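Local coordinates for high-affinity zinc uptake system protein znuA (Streptococcus suis, PDB 3MFQ) that binds a zinc ion between two lobes and probably delivers metal to a membrane ABC transporter for uptake into the cell, at residues 110-115 with 143-148; 216-221 with 225-230. All coordinates share one frame; numbering follows the deposited sequence.

Interaction 1 (110-115 with 143-148); sequences PLYKSA and AQLDDL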
# COMPACT_ATOMS: atom_id res chain seq x y z
N PRO A 110 7.53 8.07 -6.57
CA PRO A 110 7.72 9.51 -6.33
C PRO A 110 6.98 9.97 -5.08
O PRO A 110 7.55 10.66 -4.23
CB PRO A 110 7.11 10.14 -7.58
CG PRO A 110 7.27 9.12 -8.63
CD PRO A 110 7.11 7.79 -7.95
N LEU A 111 5.71 9.60 -4.98
CA LEU A 111 4.90 9.95 -3.82
C LEU A 111 5.48 9.39 -2.53
O LEU A 111 5.47 10.06 -1.50
CB LEU A 111 3.46 9.46 -4.01
CG LEU A 111 2.50 10.48 -4.63
CD1 LEU A 111 3.23 11.38 -5.61
CD2 LEU A 111 1.32 9.78 -5.29
N TYR A 112 6.00 8.17 -2.59
CA TYR A 112 6.58 7.55 -1.42
C TYR A 112 7.86 8.27 -1.00
O TYR A 112 8.10 8.49 0.18
CB TYR A 112 6.85 6.06 -1.66
CG TYR A 112 7.10 5.27 -0.39
CD1 TYR A 112 6.06 4.96 0.47
CD2 TYR A 112 8.38 4.84 -0.07
CE1 TYR A 112 6.29 4.25 1.63
CE2 TYR A 112 8.62 4.12 1.09
CZ TYR A 112 7.57 3.83 1.94
OH TYR A 112 7.79 3.11 3.09
N LYS A 113 8.68 8.63 -1.99
CA LYS A 113 9.88 9.41 -1.72
C LYS A 113 9.51 10.71 -1.02
O LYS A 113 10.24 11.20 -0.17
CB LYS A 113 10.63 9.71 -3.02
CG LYS A 113 11.25 8.49 -3.68
CD LYS A 113 11.85 8.86 -5.03
CE LYS A 113 12.89 9.96 -4.89
NZ LYS A 113 14.10 9.46 -4.18
N SER A 114 8.36 11.27 -1.41
CA SER A 114 7.86 12.47 -0.77
C SER A 114 7.57 12.20 0.70
O SER A 114 8.02 12.94 1.57
CB SER A 114 6.59 12.96 -1.47
OG SER A 114 6.07 14.12 -0.84
N ALA A 115 6.82 11.13 0.96
CA ALA A 115 6.50 10.72 2.32
C ALA A 115 7.78 10.54 3.14
O ALA A 115 7.87 11.03 4.27
CB ALA A 115 5.70 9.43 2.31
N ALA A 143 17.93 7.29 -2.65
CA ALA A 143 18.64 6.72 -3.78
C ALA A 143 18.23 5.27 -4.01
O ALA A 143 18.14 4.82 -5.15
CB ALA A 143 20.13 6.82 -3.57
N GLN A 144 17.99 4.55 -2.92
CA GLN A 144 17.55 3.16 -3.02
C GLN A 144 16.17 3.08 -3.65
O GLN A 144 15.86 2.15 -4.39
CB GLN A 144 17.54 2.49 -1.65
CG GLN A 144 18.93 2.22 -1.09
CD GLN A 144 18.88 1.56 0.27
OE1 GLN A 144 19.91 1.19 0.83
NE2 GLN A 144 17.68 1.41 0.81
N LEU A 145 15.34 4.07 -3.35
CA LEU A 145 14.02 4.17 -3.95
C LEU A 145 14.16 4.51 -5.43
O LEU A 145 13.40 4.03 -6.27
CB LEU A 145 13.17 5.23 -3.24
CG LEU A 145 12.82 4.93 -1.78
CD1 LEU A 145 12.19 6.14 -1.11
CD2 LEU A 145 11.90 3.72 -1.68
N ASP A 146 15.16 5.33 -5.76
CA ASP A 146 15.46 5.67 -7.14
C ASP A 146 15.83 4.42 -7.94
O ASP A 146 15.23 4.13 -8.97
CB ASP A 146 16.62 6.67 -7.21
CG ASP A 146 16.28 7.99 -6.54
OD1 ASP A 146 17.22 8.73 -6.17
OD2 ASP A 146 15.08 8.29 -6.38
N ASP A 147 16.82 3.68 -7.44
CA ASP A 147 17.25 2.44 -8.07
C ASP A 147 16.07 1.49 -8.22
O ASP A 147 15.93 0.81 -9.23
CB ASP A 147 18.35 1.78 -7.24
CG ASP A 147 19.54 2.70 -7.02
OD1 ASP A 147 20.37 2.39 -6.13
OD2 ASP A 147 19.65 3.73 -7.72
N LEU A 148 15.22 1.46 -7.19
CA LEU A 148 14.04 0.61 -7.19
C LEU A 148 13.12 0.90 -8.37
O LEU A 148 12.65 -0.02 -9.03
CB LEU A 148 13.28 0.77 -5.87
CG LEU A 148 11.94 0.02 -5.78
CD1 LEU A 148 12.14 -1.47 -6.01
CD2 LEU A 148 11.27 0.28 -4.43
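Lys113 runs alongside Leu145, in the opposite direction, and reaches Asp146 at the point where two antiparallel helices pack. Helix 131-156 is the long lobe-linking helix of the TroA-like metal-binding proteins. The segments 110-115 and 143-148 run antiparallel at 172°, their axes 10.3 Å apart at closest approach. CB of Lys113 points toward the partner helix. Its CG, anti to the carbonyl carbon (chi1 -68°), rests on Leu145 CD1 at 3.6 Å, and Leu145 CB lies close by. The lysine then bends at chi3 and chi4. CD and CE cross the aspartate at about a right angle, near OD2. NZ has a weak hydrogen bond to Gln142 O, so a backbone carbonyl shares the ammonium with the carboxylate. Beside these polar groups the contact is apolar, and Tyr112 and Leu145 are buried. Leu145 CD2 sits at the edge of the Tyr112 ring, near its plane, 4.0 Å from Tyr112 CD2. Phe266 of helix 266-281 stacks on the same ring and also touches Leu145. At the tip of the lysine, Lys113 NZ forms a salt bridge with Asp146 OD2 at 2.7 Å, on the syn side of that oxygen and 32° out of the carboxylate plane.

Interaction 2 (216-221 with 225-230); sequences IFTEST and ERMKKL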
# COMPACT_ATOMS: atom_id res chain seq x y z
N ILE A 216 -6.01 -13.59 -12.19
CA ILE A 216 -6.47 -12.58 -11.24
C ILE A 216 -5.69 -12.74 -9.94
O ILE A 216 -5.36 -13.86 -9.54
CB ILE A 216 -7.98 -12.70 -10.98
CG1 ILE A 216 -8.33 -14.07 -10.40
CG2 ILE A 216 -8.76 -12.45 -12.26
CD1 ILE A 216 -9.81 -14.27 -10.18
N PHE A 217 -5.38 -11.63 -9.29
CA PHE A 217 -4.47 -11.66 -8.15
C PHE A 217 -5.15 -11.66 -6.79
O PHE A 217 -6.31 -11.26 -6.65
CB PHE A 217 -3.45 -10.53 -8.25
CG PHE A 217 -2.38 -10.79 -9.26
CD1 PHE A 217 -2.60 -10.53 -10.61
CD2 PHE A 217 -1.15 -11.29 -8.88
CE1 PHE A 217 -1.61 -10.77 -11.54
CE2 PHE A 217 -0.15 -11.53 -9.81
CZ PHE A 217 -0.39 -11.27 -11.14
N THR A 218 -4.39 -12.10 -5.79
CA THR A 218 -4.87 -12.22 -4.42
C THR A 218 -3.98 -11.40 -3.48
O THR A 218 -2.77 -11.30 -3.70
CB THR A 218 -4.88 -13.69 -3.97
OG1 THR A 218 -6.04 -14.34 -4.51
CG2 THR A 218 -4.91 -13.80 -2.46
N GLU A 219 -4.57 -10.82 -2.45
CA GLU A 219 -3.83 -9.99 -1.50
C GLU A 219 -3.94 -10.54 -0.08
O GLU A 219 -4.90 -11.23 0.26
CB GLU A 219 -4.31 -8.55 -1.55
CG GLU A 219 -5.74 -8.37 -1.07
CD GLU A 219 -6.30 -7.00 -1.39
OE1 GLU A 219 -5.57 -6.20 -2.01
OE2 GLU A 219 -7.46 -6.73 -1.03
N SER A 220 -2.95 -10.21 0.74
CA SER A 220 -2.83 -10.77 2.09
C SER A 220 -3.81 -10.18 3.11
O SER A 220 -4.07 -10.80 4.14
CB SER A 220 -1.40 -10.58 2.60
OG SER A 220 -1.08 -9.21 2.73
N THR A 221 -4.35 -9.00 2.82
CA THR A 221 -5.21 -8.32 3.78
C THR A 221 -6.70 -8.62 3.64
O THR A 221 -7.48 -8.29 4.53
CB THR A 221 -4.98 -6.79 3.77
OG1 THR A 221 -4.70 -6.36 2.44
CG2 THR A 221 -3.81 -6.42 4.67
N GLU A 225 -11.31 -15.69 -0.94
CA GLU A 225 -12.54 -16.32 -1.42
C GLU A 225 -13.18 -15.46 -2.50
O GLU A 225 -13.70 -15.98 -3.49
CB GLU A 225 -13.52 -16.52 -0.27
CG GLU A 225 -14.01 -17.95 -0.12
CD GLU A 225 -14.71 -18.46 -1.37
OE1 GLU A 225 -14.18 -19.39 -2.01
OE2 GLU A 225 -15.79 -17.93 -1.70
N ARG A 226 -13.13 -14.15 -2.30
CA ARG A 226 -13.71 -13.21 -3.24
C ARG A 226 -13.17 -13.41 -4.65
O ARG A 226 -13.92 -13.32 -5.62
CB ARG A 226 -13.42 -11.78 -2.79
CG ARG A 226 -13.92 -10.73 -3.75
CD ARG A 226 -13.31 -9.38 -3.43
NE ARG A 226 -13.41 -9.08 -2.00
CZ ARG A 226 -13.01 -7.93 -1.46
NH1 ARG A 226 -12.49 -6.99 -2.23
NH2 ARG A 226 -13.14 -7.74 -0.16
N MET A 227 -11.88 -13.69 -4.76
CA MET A 227 -11.25 -13.87 -6.06
C MET A 227 -11.54 -15.26 -6.63
O MET A 227 -11.49 -15.46 -7.84
CB MET A 227 -9.74 -13.63 -5.99
CG MET A 227 -9.37 -12.23 -5.53
SD MET A 227 -10.05 -10.92 -6.57
CE MET A 227 -9.00 -11.04 -8.01
N LYS A 228 -11.85 -16.21 -5.75
CA LYS A 228 -12.22 -17.54 -6.19
C LYS A 228 -13.69 -17.62 -6.56
O LYS A 228 -14.10 -18.45 -7.37
CB LYS A 228 -11.86 -18.60 -5.15
CG LYS A 228 -10.38 -18.96 -5.14
CD LYS A 228 -10.13 -20.30 -4.48
CE LYS A 228 -8.69 -20.75 -4.70
NZ LYS A 228 -8.40 -22.05 -4.04
N LYS A 229 -14.49 -16.74 -5.97
CA LYS A 229 -15.88 -16.57 -6.39
C LYS A 229 -15.91 -15.76 -7.68
O LYS A 229 -16.87 -15.84 -8.45
CB LYS A 229 -16.69 -15.87 -5.30
CG LYS A 229 -17.43 -16.83 -4.37
CD LYS A 229 -18.56 -17.54 -5.09
CE LYS A 229 -19.27 -18.54 -4.19
NZ LYS A 229 -20.47 -19.12 -4.84
N LEU A 230 -14.85 -14.99 -7.91
CA LEU A 230 -14.72 -14.18 -9.12
C LEU A 230 -14.27 -15.07 -10.27
O LEU A 230 -14.71 -14.89 -11.41
CB LEU A 230 -13.70 -13.06 -8.89
CG LEU A 230 -13.45 -12.09 -10.04
CD1 LEU A 230 -14.73 -11.37 -10.42
CD2 LEU A 230 -12.36 -11.10 -9.67
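Thr218 and Met227 bring the two backbones nearest, with their CA atoms 6.8 Å apart, where the chain leaves strand 215-217, turns and starts helix 225-235. This is the first half of a beta-alpha-beta unit that ends in strand 242-244, which pairs in parallel with strand 215-217. Met227 carries the contact. Its CB points toward the strand, and bends at chi2 (-58°) and chi3 (-75°) curl the thioether back along it. CB and CG pass beside Thr218 OG1, with CB 4.0 Å from that oxygen. SD lies 3.8 Å from Phe217 O. The methyl CE lies next to the same carbonyl and meets Ile216 CB at 3.6 Å. Ile216 runs the opposite way past the methionine. Its CG1 stands between the backbone N and the carbonyl carbon (chi1 60°), and the extended branch carries CD1 to the helix. There CD1 touches Leu230 CD2 at 4.1 Å, one turn after Met227. Around this core, Val167 of strand 165-167 packs on both Ile216 and Met227. Ile208 and Val205 of helix 198-211 touch Ile216 and Leu230 respectively. CB of Phe217 points away from the helix, and its side chain packs on Leu166, Val244 and Leu251. The strand and helix are therefore joined by aliphatic and thioether groups in van der Waals contact, with Phe217 O and Thr218 OG1 beside the methionine. Ile216 is hydrogen-bonded through its backbone with Glu242 and Val244. Dispersion and burial of apolar surface probably hold this helix on the sheet.

The two interactions do not touch. Their centres are 29 Å apart, their nearest atoms about 15 Å, and they lie on opposite sides of the chain's centre. Interaction 1 involves the long lobe-linking helix, and interaction 2 sits within a beta-alpha-beta unit. The zinc ion, held by His41, His104, His170 and Asp254, is about 14 Å from the Tyr112 side chain and about 13 Å from that of Met227, so neither contact is in the first shell. Segment 216-221 reaches the site through Glu219: OE2 is hydrogen-bonded to His170 ND1, and OE1 to Ser253 OG, whose residue precedes Asp254. The bond to His170 is consistent with a second-shell role for Glu219 in orienting that histidine.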